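Local coordinates for alanine racemase (Actinobacillus succinogenes, PDB 3C3K), which has the two-lobed fold of periplasmic binding protein-like proteins, as in LacI-type regulators, and so probably binds a small ligand between its lobes, at residues A170-L173 and A174-L178. Numbering follows the deposited sequence.
Sequences AGKL and ATFSL
The carbonyl oxygen Gly171 O is gripped twice by Thr175, one turn further along the alpha-helix 168-179: the backbone donor Thr175 N lies 3.0 Å from it and the hydroxyl Thr175 OG1 2.7 Å. The two donors arrive from opposite faces of the carbonyl plane, and the Thr175 N-H...O angle is 149°. The hydroxyl reaches back because chi1 of -58° sets OG1 beside the backbone N and anti to the carbonyl carbon. This i to i+4 hydroxyl-to-carbonyl bond is a common way for a threonine to satisfy its polar group inside a helix, and here it serves a buried residue packed against Ala199 and Ala202 of helix 193-205 and Ile130 of strand 127-131. The helix thus covers one face of the parallel sheet in the C-terminal lobe of a periplasmic binding protein-like fold. The i to i+4 backbone bonds from Ala174 N to Ala170 O and from Phe176 N to Lys172 O flank the shared acceptor.

On the partly exposed side, Lys172 and Phe176 run alongside each other in the same direction. With CG anti to the backbone N (chi1 -166°) and an extended chain beyond it, Lys172 brings both CG and CE up to one corner of the ring, CE being 3.8 Å from Phe176 CE2. Its ammonium passes on to a salt bridge with Glu205 and a hydrogen bond with Gln201, which anchor the far end of the chain. Nearer the backbone, Lys172 CG comes within 3.7 Å of the same ring carbon, Phe176 CE2.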
loop_
_atom_site.group_PDB
_atom_site.type_symbol
_atom_site.label_atom_id
_atom_site.label_comp_id
_atom_site.label_asym_id
_atom_site.label_seq_id
_atom_site.Cartn_x
_atom_site.Cartn_y
_atom_site.Cartn_z
ATOM N N ALA B 170 -10.839 -0.949 -10.679
ATOM C CA ALA B 170 -10.571 -0.245 -11.909
ATOM C C ALA B 170 -10.064 -1.194 -12.969
ATOM O O ALA B 170 -10.396 -1.052 -14.125
ATOM C CB ALA B 170 -9.595 0.838 -11.690
ATOM N N GLY B 171 -9.244 -2.160 -12.581
ATOM C CA GLY B 171 -8.733 -3.155 -13.521
ATOM C C GLY B 171 -9.858 -4.015 -14.135
ATOM O O GLY B 171 -9.828 -4.409 -15.311
ATOM N N LYS B 172 -10.810 -4.347 -13.281
ATOM C CA LYS B 172 -11.873 -5.258 -13.552
ATOM C C LYS B 172 -12.802 -4.536 -14.535
ATOM O O LYS B 172 -13.177 -5.105 -15.563
ATOM C CB LYS B 172 -12.586 -5.540 -12.197
ATOM C CG LYS B 172 -13.490 -6.679 -12.189
ATOM C CD LYS B 172 -13.923 -7.128 -10.775
ATOM C CE LYS B 172 -15.076 -8.106 -10.983
ATOM N NZ LYS B 172 -15.484 -8.677 -9.690
ATOM N N LEU B 173 -13.112 -3.277 -14.239
ATOM C CA LEU B 173 -13.896 -2.414 -15.136
ATOM C C LEU B 173 -13.250 -2.148 -16.536
ATOM O O LEU B 173 -13.929 -2.239 -17.594
ATOM C CB LEU B 173 -14.123 -1.095 -14.439
ATOM C CG LEU B 173 -14.898 -1.248 -13.146
ATOM C CD1 LEU B 173 -14.988 0.122 -12.400
ATOM C CD2 LEU B 173 -16.288 -1.752 -13.481
ATOM N N ALA B 174 -11.967 -1.786 -16.550
ATOM C CA ALA B 174 -11.201 -1.757 -17.766
ATOM C C ALA B 174 -11.364 -3.095 -18.558
ATOM O O ALA B 174 -11.564 -3.106 -19.752
ATOM C CB ALA B 174 -9.701 -1.509 -17.447
ATOM N N THR B 175 -11.260 -4.224 -17.888
ATOM C CA THR B 175 -11.370 -5.482 -18.550
ATOM C C THR B 175 -12.765 -5.738 -19.128
ATOM O O THR B 175 -12.887 -6.172 -20.261
ATOM C CB THR B 175 -10.905 -6.616 -17.629
ATOM O OG1 THR B 175 -9.540 -6.340 -17.234
ATOM C CG2 THR B 175 -11.050 -7.942 -18.316
ATOM N N PHE B 176 -13.800 -5.489 -18.361
ATOM C CA PHE B 176 -15.151 -5.661 -18.883
ATOM C C PHE B 176 -15.319 -4.801 -20.140
ATOM O O PHE B 176 -15.789 -5.272 -21.146
ATOM C CB PHE B 176 -16.215 -5.375 -17.803
ATOM C CG PHE B 176 -16.339 -6.501 -16.773
ATOM C CD1 PHE B 176 -16.572 -7.792 -17.165
ATOM C CD2 PHE B 176 -16.161 -6.257 -15.404
ATOM C CE1 PHE B 176 -16.659 -8.797 -16.230
ATOM C CE2 PHE B 176 -16.285 -7.266 -14.477
ATOM C CZ PHE B 176 -16.511 -8.501 -14.865
ATOM N N SER B 177 -14.802 -3.600 -20.125
ATOM C CA SER B 177 -14.893 -2.710 -21.282
ATOM C C SER B 177 -14.218 -3.301 -22.520
ATOM O O SER B 177 -14.751 -3.151 -23.619
ATOM C CB SER B 177 -14.251 -1.380 -20.920
ATOM O OG SER B 177 -14.305 -0.477 -22.027
ATOM N N LEU B 178 -13.084 -4.012 -22.360
ATOM C CA LEU B 178 -12.351 -4.618 -23.512
ATOM C C LEU B 178 -13.012 -5.877 -24.027
ATOM O O LEU B 178 -12.893 -6.232 -25.206
ATOM C CB LEU B 178 -10.904 -4.981 -23.135
ATOM C CG LEU B 178 -9.940 -3.853 -22.714
ATOM C CD1 LEU B 178 -8.767 -4.473 -21.989
ATOM C CD2 LEU B 178 -9.468 -3.031 -23.895
#